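Local coordinates for kinase-associated protein B (Bacillus cereus, PDB 1Y71) that is of undetermined function but is probably associated with a kinase, and carries an SH3-like beta domain followed by two helices, at residues Ile10-Thr15 with Val81-Gly86; Leu40-His45 with Thr92-Leu97. All blocks are in the same frame, centred on the assembly; numbering follows the deposited sequence.

Contact 1. Residues Ile10-Thr15 with Val81-Gly86; sequences IGEIVT and VKKYEG
The ring of Tyr84 meets Ile13 at its edge, where Ile13 CG2 lies close to the ring plane, 3.9 Å from Tyr84 CD2. One face carries the backbone N of Gly86, which sits 3.4 Å above the centre of the ring. Thr15 CG2 comes in obliquely, 3.7 Å from Tyr84 CD1, and the phenol OH is hydrogen-bonded to the carbonyl of Glu87. Backbone bonds hold the strands antiparallel. Tyr84 N donates to Ile13 O at 2.9 Å, while Thr15 and Lys82 form a hydrogen-bonded pair with their side chains on the same face of the sheet. Val14 pairs with Lys83 without such bonds, and its CB packs 3.7 Å from Val81 CG1. At the solvent side the Lys83 chain, extended up to CE, crosses Glu12 at about a right angle; Lys83 NZ makes a weak salt bridge of 3.4 Å to Glu12 OE1, and Glu85 completes the network. Glu12 OE2 takes the N-H of Glu9. A water joins Lys83 NZ to Ile13 O. Strand 81-83 thus closes one margin of the five-stranded antiparallel sheet beside strand 13-18, with strand 21-31 on the far side of the latter and Arg71 of the second subunit salt-bridged to Glu85.

Contact 2. Residues Leu40-His45 with Thr92-Leu97; sequences LAVLKH and TESLKL
Ser94 reaches from the helix to the backbone of Val42, and its hydroxyl oxygen accepts the Val42 N-H at 2.8 Å. The bond is nearly straight, 169° at the hydrogen. Its geometry depends on the serine rotamer: with chi1 at 72°, OG stands between its own backbone N and carbonyl carbon. The same oxygen is hydrogen-bonded to the carbonyl of Tyr91, one turn back in the helix, so the hydroxyl ties the strand N-H to the helix backbone. Ser94 CB lies 3.2 Å from Val42 O, the serine side chain pressed against the strand carbonyl, and Ala41 CB packs 3.7 Å from Ser94 OG. A water spans the same gap, donating to both Val42 O and Ser94 O.

Here the last residues of strand 34-42 run almost parallel to the start of helix 91-104, their short axes 6.4 Å apart at the closest. The strand belongs to the sheet of the SH3-like domain, and the chain turns a corner at Leu43, which with Lys44 faces Lys22 in a classic beta bulge; a first bulge, Leu40 and Ala41 facing Ile24, precedes it.

The apolar part of the contact is carried by Leu95, which touches Val42 before the corner and His45 after it. Leu95 has CG anti to its backbone N, and chi2 of 57° turns CD1 to the edge of the His45 imidazole, near the ring plane and 3.7 Å from His45 CD2. Leu95 CD1 also lies 4.2 Å from Val42 CG2, the valine branch anti to its own carbonyl carbon. The buried His45 ring has polar partners for both nitrogens: NE2 is hydrogen-bonded to Tyr128 OH and ND1 weakly to Gln102 OE1, while Leu121 and Leu124 of helix 112-127 pack against its side chain.

In the fold
Contact 1 is made within the antiparallel sheet, whereas contact 2 sets a helix against it; their centres are about 16 Å apart. Residues 10-15 with 81-86 pair two strands at one margin, while residues 40-45 with 92-97 involve a more inward strand. Strand 81-83 precedes helix 91-104 directly in the order of elements: the chain runs from 81-86 of contact 1 to 92-97 of contact 2, and the segments of the two contacts alternate along the sequence. The two meet where Thr15 CG2 packs 3.8 Å from Leu43 CD1. Contact 2 is the more central, about 7 Å from the chain centre against 14 Å for contact 1, and both touch the second subunit.

Contact 1. Residues Ile10-Thr15 with Val81-Gly86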
ATOM      1  N   ILE B  10      -0.678   0.174 -18.076  1.00 33.21           N
ATOM      2  CA  ILE B  10      -1.098   1.240 -17.176  1.00 32.31           C
ATOM      3  C   ILE B  10      -1.974   0.669 -16.077  1.00 31.06           C
ATOM      4  O   ILE B  10      -2.941  -0.068 -16.349  1.00 31.58           O
ATOM      5  CB  ILE B  10      -1.831   2.364 -17.937  1.00 31.86           C
ATOM      6  CG1 ILE B  10      -0.813   3.248 -18.651  1.00 31.29           C
ATOM      7  CG2 ILE B  10      -2.676   3.213 -16.996  1.00 32.26           C
ATOM      8  CD1 ILE B  10      -1.439   4.433 -19.414  1.00 33.07           C
ATOM      9  N   GLY B  11      -1.633   1.017 -14.840  1.00 29.24           N
ATOM     10  CA  GLY B  11      -2.343   0.503 -13.689  1.00 27.20           C
ATOM     11  C   GLY B  11      -1.593  -0.663 -13.074  1.00 26.18           C
ATOM     12  O   GLY B  11      -1.863  -1.059 -11.949  1.00 26.37           O
ATOM     13  N   GLU B  12      -0.644  -1.225 -13.809  1.00 24.64           N
ATOM     14  CA  GLU B  12       0.069  -2.398 -13.297  1.00 23.50           C
ATOM     15  C   GLU B  12       0.904  -2.055 -12.066  1.00 22.09           C
ATOM     16  O   GLU B  12       1.645  -1.067 -12.071  1.00 21.75           O
ATOM     17  CB  GLU B  12       0.910  -3.019 -14.402  1.00 24.26           C
ATOM     18  CG  GLU B  12       1.798  -4.169 -13.949  1.00 26.45           C
ATOM     19  CD  GLU B  12       2.134  -5.117 -15.089  1.00 34.31           C
ATOM     20  OE1 GLU B  12       2.805  -6.123 -14.808  1.00 36.17           O
ATOM     21  OE2 GLU B  12       1.727  -4.865 -16.250  1.00 34.13           O
ATOM     22  N   ILE B  13       0.786  -2.876 -11.022  1.00 20.91           N
ATOM     23  CA  ILE B  13       1.634  -2.771  -9.823  1.00 21.31           C
ATOM     24  C   ILE B  13       2.984  -3.435 -10.074  1.00 21.18           C
ATOM     25  O   ILE B  13       3.046  -4.592 -10.521  1.00 20.70           O
ATOM     26  CB  ILE B  13       0.963  -3.369  -8.560  1.00 20.53           C
ATOM     27  CG1 ILE B  13      -0.428  -2.756  -8.368  1.00 24.37           C
ATOM     28  CG2 ILE B  13       1.833  -3.120  -7.324  1.00 20.78           C
ATOM     29  CD1 ILE B  13      -0.415  -1.197  -8.330  1.00 26.46           C
ATOM     30  N   VAL B  14       4.057  -2.686  -9.817  1.00 20.20           N
ATOM     31  CA  VAL B  14       5.425  -3.126 -10.159  1.00 21.26           C
ATOM     32  C   VAL B  14       6.414  -2.729  -9.063  1.00 20.21           C
ATOM     33  O   VAL B  14       6.061  -2.007  -8.161  1.00 19.45           O
ATOM     34  CB  VAL B  14       5.876  -2.491 -11.495  1.00 20.77           C
ATOM     35  CG1 VAL B  14       4.978  -2.990 -12.677  1.00 21.99           C
ATOM     36  CG2 VAL B  14       5.874  -0.933 -11.377  1.00 22.79           C
ATOM     37  N   THR B  15       7.634  -3.266  -9.112  1.00 21.34           N
ATOM     38  CA  THR B  15       8.737  -2.725  -8.355  1.00 21.84           C
ATOM     39  C   THR B  15       9.598  -1.964  -9.376  1.00 22.74           C
ATOM     40  O   THR B  15       9.577  -2.284 -10.580  1.00 24.29           O
ATOM     41  CB  THR B  15       9.601  -3.835  -7.679  1.00 22.25           C
ATOM     42  OG1 THR B  15      10.078  -4.709  -8.693  1.00 22.01           O
ATOM     43  CG2 THR B  15       8.798  -4.687  -6.659  1.00 20.59           C
ATOM     44  N   VAL B  81      12.241  -2.422 -14.133  1.00 23.70           N
ATOM     45  CA  VAL B  81      10.846  -2.550 -13.712  1.00 23.51           C
ATOM     46  C   VAL B  81      10.409  -4.032 -13.728  1.00 24.45           C
ATOM     47  O   VAL B  81      10.671  -4.764 -14.703  1.00 24.44           O
ATOM     48  CB  VAL B  81       9.872  -1.663 -14.573  1.00 22.94           C
ATOM     49  CG1 VAL B  81       8.405  -1.809 -14.088  1.00 21.15           C
ATOM     50  CG2 VAL B  81      10.269  -0.190 -14.512  1.00 24.08           C
ATOM     51  N   LYS B  82       9.751  -4.479 -12.665  1.00 24.25           N
ATOM     52  CA  LYS B  82       9.280  -5.877 -12.590  1.00 24.95           C
ATOM     53  C   LYS B  82       7.846  -5.938 -12.045  1.00 25.01           C
ATOM     54  O   LYS B  82       7.514  -5.160 -11.153  1.00 23.12           O
ATOM     55  CB  LYS B  82      10.198  -6.672 -11.662  1.00 26.03           C
ATOM     56  CG  LYS B  82      10.184  -8.146 -11.964  1.00 31.29           C
ATOM     57  CD  LYS B  82      10.156  -9.002 -10.707  1.00 38.85           C
ATOM     58  CE  LYS B  82      11.532  -9.572 -10.410  1.00 40.87           C
ATOM     59  NZ  LYS B  82      12.168 -10.082 -11.667  1.00 44.63           N
ATOM     60  N   LYS B  83       6.997  -6.834 -12.589  1.00 25.30           N
ATOM     61  CA  LYS B  83       5.638  -7.066 -12.052  1.00 25.51           C
ATOM     62  C   LYS B  83       5.700  -7.388 -10.558  1.00 23.91           C
ATOM     63  O   LYS B  83       6.537  -8.186 -10.128  1.00 21.43           O
ATOM     64  CB  LYS B  83       4.982  -8.256 -12.784  1.00 26.39           C
ATOM     65  CG  LYS B  83       3.469  -8.358 -12.545  1.00 28.17           C
ATOM     66  CD  LYS B  83       2.794  -9.348 -13.517  1.00 30.36           C
ATOM     67  CE  LYS B  83       1.295  -9.445 -13.215  1.00 37.18           C
ATOM     68  NZ  LYS B  83       0.549  -8.124 -13.142  1.00 38.79           N
ATOM     69  N   TYR B  84       4.826  -6.768  -9.759  1.00 22.62           N
ATOM     70  CA  TYR B  84       4.812  -7.062  -8.331  1.00 22.75           C
ATOM     71  C   TYR B  84       3.372  -7.421  -7.899  1.00 22.36           C
ATOM     72  O   TYR B  84       2.486  -6.604  -8.015  1.00 21.08           O
ATOM     73  CB  TYR B  84       5.366  -5.893  -7.508  1.00 22.28           C
ATOM     74  CG  TYR B  84       5.247  -6.095  -6.006  1.00 21.92           C
ATOM     75  CD1 TYR B  84       6.131  -6.937  -5.325  1.00 21.59           C
ATOM     76  CD2 TYR B  84       4.232  -5.473  -5.275  1.00 20.46           C
ATOM     77  CE1 TYR B  84       6.023  -7.125  -3.954  1.00 22.26           C
ATOM     78  CE2 TYR B  84       4.124  -5.666  -3.899  1.00 21.30           C
ATOM     79  CZ  TYR B  84       5.022  -6.490  -3.258  1.00 20.85           C
ATOM     80  OH  TYR B  84       4.909  -6.677  -1.909  1.00 23.45           O
ATOM     81  N   GLU B  85       3.182  -8.641  -7.392  1.00 22.43           N
ATOM     82  CA  GLU B  85       1.871  -9.118  -6.959  1.00 24.09           C
ATOM     83  C   GLU B  85       1.704  -9.212  -5.438  1.00 23.22           C
ATOM     84  O   GLU B  85       0.704  -9.777  -4.970  1.00 23.33           O
ATOM     85  CB  GLU B  85       1.578 -10.494  -7.569  1.00 25.80           C
ATOM     86  CG  GLU B  85       1.561 -10.537  -9.103  1.00 30.71           C
ATOM     87  CD  GLU B  85       0.240 -10.107  -9.683  1.00 38.01           C
ATOM     88  OE1 GLU B  85      -0.143 -10.672 -10.733  1.00 44.54           O
ATOM     89  OE2 GLU B  85      -0.442  -9.230  -9.095  1.00 43.42           O
ATOM     90  N   GLY B  86       2.684  -8.723  -4.680  1.00 21.11           N
ATOM     91  CA  GLY B  86       2.610  -8.813  -3.213  1.00 19.94           C
ATOM     92  C   GLY B  86       1.687  -7.713  -2.671  1.00 19.75           C
ATOM     93  O   GLY B  86       1.123  -6.919  -3.453  1.00 17.97           O
TER
HETATM   94  O   HOH W   1       0.971  -6.490 -10.580  1.00 37.25           O

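Contact 2. Residues Leu40-His45 with Thr92-Leu97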
ATOM      1  N   LEU B  40       4.491   4.108  -4.531  1.00 16.51           N
ATOM      2  CA  LEU B  40       3.541   3.812  -3.447  1.00 17.58           C
ATOM      3  C   LEU B  40       4.178   3.368  -2.129  1.00 18.40           C
ATOM      4  O   LEU B  40       3.588   3.546  -1.045  1.00 18.34           O
ATOM      5  CB  LEU B  40       2.530   2.757  -3.907  1.00 16.76           C
ATOM      6  CG  LEU B  40       1.702   3.146  -5.123  1.00 19.46           C
ATOM      7  CD1 LEU B  40       0.909   1.921  -5.648  1.00 18.38           C
ATOM      8  CD2 LEU B  40       0.753   4.372  -4.889  1.00 21.05           C
ATOM      9  N   ALA B  41       5.350   2.733  -2.225  1.00 18.34           N
ATOM     10  CA  ALA B  41       6.036   2.225  -1.050  1.00 19.13           C
ATOM     11  C   ALA B  41       7.519   2.110  -1.332  1.00 19.79           C
ATOM     12  O   ALA B  41       7.924   2.039  -2.495  1.00 20.32           O
ATOM     13  CB  ALA B  41       5.477   0.882  -0.634  1.00 18.16           C
ATOM     14  N   VAL B  42       8.309   2.088  -0.258  1.00 20.73           N
ATOM     15  CA  VAL B  42       9.754   1.911  -0.331  1.00 22.11           C
ATOM     16  C   VAL B  42      10.174   0.509   0.124  1.00 22.10           C
ATOM     17  O   VAL B  42       9.833   0.087   1.212  1.00 22.42           O
ATOM     18  CB  VAL B  42      10.511   2.950   0.523  1.00 23.11           C
ATOM     19  CG1 VAL B  42      12.064   2.834   0.270  1.00 23.63           C
ATOM     20  CG2 VAL B  42      10.000   4.378   0.235  1.00 21.36           C
ATOM     21  N   LEU B  43      10.925  -0.192  -0.727  1.00 21.81           N
ATOM     22  CA  LEU B  43      11.522  -1.490  -0.386  1.00 22.08           C
ATOM     23  C   LEU B  43      12.995  -1.368   0.015  1.00 22.25           C
ATOM     24  O   LEU B  43      13.480  -2.108   0.899  1.00 21.65           O
ATOM     25  CB  LEU B  43      11.423  -2.488  -1.564  1.00 21.74           C
ATOM     26  CG  LEU B  43      10.065  -3.068  -1.921  1.00 22.03           C
ATOM     27  CD1 LEU B  43      10.179  -3.914  -3.198  1.00 22.26           C
ATOM     28  CD2 LEU B  43       9.440  -3.863  -0.772  1.00 25.53           C
ATOM     29  N   LYS B  44      13.711  -0.464  -0.642  1.00 21.44           N
ATOM     30  CA  LYS B  44      15.119  -0.258  -0.303  1.00 21.05           C
ATOM     31  C   LYS B  44      15.433   1.211  -0.378  1.00 21.19           C
ATOM     32  O   LYS B  44      15.137   1.859  -1.393  1.00 21.40           O
ATOM     33  CB  LYS B  44      16.047  -1.069  -1.229  1.00 19.75           C
ATOM     34  CG  LYS B  44      17.537  -0.746  -1.015  1.00 21.17           C
ATOM     35  CD  LYS B  44      18.351  -1.339  -2.149  1.00 24.23           C
ATOM     36  CE  LYS B  44      19.837  -1.319  -1.830  1.00 29.93           C
ATOM     37  NZ  LYS B  44      20.573  -0.288  -2.618  1.00 27.72           N
ATOM     38  N   HIS B  45      15.958   1.743   0.722  1.00 21.55           N
ATOM     39  CA  HIS B  45      16.349   3.144   0.786  1.00 22.03           C
ATOM     40  C   HIS B  45      17.655   3.300   0.017  1.00 22.18           C
ATOM     41  O   HIS B  45      18.516   2.399   0.063  1.00 22.56           O
ATOM     42  CB  HIS B  45      16.437   3.639   2.245  1.00 20.76           C
ATOM     43  CG  HIS B  45      16.486   5.130   2.369  1.00 24.51           C
ATOM     44  ND1 HIS B  45      17.659   5.847   2.235  1.00 24.51           N
ATOM     45  CD2 HIS B  45      15.510   6.041   2.596  1.00 24.19           C
ATOM     46  CE1 HIS B  45      17.406   7.134   2.394  1.00 28.23           C
ATOM     47  NE2 HIS B  45      16.107   7.283   2.598  1.00 27.88           N
ATOM     48  N   THR B  92       4.718   5.275   4.530  1.00 19.16           N
ATOM     49  CA  THR B  92       5.488   5.763   5.675  1.00 18.88           C
ATOM     50  C   THR B  92       6.130   4.653   6.496  1.00 18.87           C
ATOM     51  O   THR B  92       7.336   4.713   6.816  1.00 15.92           O
ATOM     52  CB  THR B  92       4.612   6.713   6.553  1.00 19.51           C
ATOM     53  OG1 THR B  92       4.330   7.870   5.773  1.00 20.19           O
ATOM     54  CG2 THR B  92       5.319   7.128   7.855  1.00 21.94           C
ATOM     55  N   GLU B  93       5.354   3.614   6.803  1.00 19.49           N
ATOM     56  CA  GLU B  93       5.930   2.484   7.505  1.00 21.10           C
ATOM     57  C   GLU B  93       7.020   1.760   6.673  1.00 19.65           C
ATOM     58  O   GLU B  93       8.019   1.287   7.240  1.00 17.80           O
ATOM     59  CB  GLU B  93       4.855   1.512   7.962  1.00 22.34           C
ATOM     60  CG  GLU B  93       5.169   0.864   9.325  1.00 32.08           C
ATOM     61  CD  GLU B  93       5.384   1.862  10.501  1.00 39.04           C
ATOM     62  OE1 GLU B  93       4.767   2.968  10.528  1.00 45.29           O
ATOM     63  OE2 GLU B  93       6.173   1.520  11.412  1.00 41.62           O
ATOM     64  N   SER B  94       6.825   1.672   5.359  1.00 19.98           N
ATOM     65  CA  SER B  94       7.821   1.029   4.496  1.00 19.45           C
ATOM     66  C   SER B  94       9.144   1.827   4.503  1.00 20.07           C
ATOM     67  O   SER B  94      10.250   1.246   4.498  1.00 19.81           O
ATOM     68  CB  SER B  94       7.290   0.842   3.057  1.00 20.28           C
ATOM     69  OG  SER B  94       7.202   2.078   2.355  1.00 19.83           O
ATOM     70  N   LEU B  95       9.027   3.157   4.481  1.00 19.18           N
ATOM     71  CA  LEU B  95      10.197   4.045   4.532  1.00 19.96           C
ATOM     72  C   LEU B  95      10.941   3.884   5.841  1.00 20.13           C
ATOM     73  O   LEU B  95      12.204   3.802   5.869  1.00 19.23           O
ATOM     74  CB  LEU B  95       9.778   5.500   4.316  1.00 19.55           C
ATOM     75  CG  LEU B  95      10.822   6.642   4.399  1.00 20.13           C
ATOM     76  CD1 LEU B  95      11.960   6.379   3.386  1.00 20.69           C
ATOM     77  CD2 LEU B  95      10.167   8.062   4.159  1.00 21.06           C
ATOM     78  N   LYS B  96      10.171   3.857   6.938  1.00 20.96           N
ATOM     79  CA  LYS B  96      10.747   3.621   8.264  1.00 23.01           C
ATOM     80  C   LYS B  96      11.523   2.287   8.279  1.00 22.51           C
ATOM     81  O   LYS B  96      12.680   2.229   8.725  1.00 21.18           O
ATOM     82  CB  LYS B  96       9.650   3.658   9.349  1.00 23.29           C
ATOM     83  CG  LYS B  96      10.198   3.723  10.783  1.00 27.00           C
ATOM     84  CD  LYS B  96       9.028   3.684  11.835  1.00 26.06           C
ATOM     85  CE  LYS B  96       9.584   3.514  13.299  1.00 31.94           C
ATOM     86  NZ  LYS B  96      10.307   2.185  13.484  1.00 36.91           N
ATOM     87  N   LEU B  97      10.882   1.233   7.793  1.00 22.54           N
ATOM     88  CA  LEU B  97      11.514  -0.091   7.689  1.00 23.10           C
ATOM     89  C   LEU B  97      12.748  -0.112   6.803  1.00 22.35           C
ATOM     90  O   LEU B  97      13.828  -0.546   7.250  1.00 23.67           O
ATOM     91  CB  LEU B  97      10.516  -1.143   7.204  1.00 23.18           C
ATOM     92  CG  LEU B  97      11.029  -2.584   7.052  1.00 27.05           C
ATOM     93  CD1 LEU B  97      11.368  -3.195   8.428  1.00 30.14           C
ATOM     94  CD2 LEU B  97      10.027  -3.486   6.315  1.00 26.87           C
TER
HETATM   95  O   HOH W   2      10.124  -1.290   3.441  1.00 21.25           O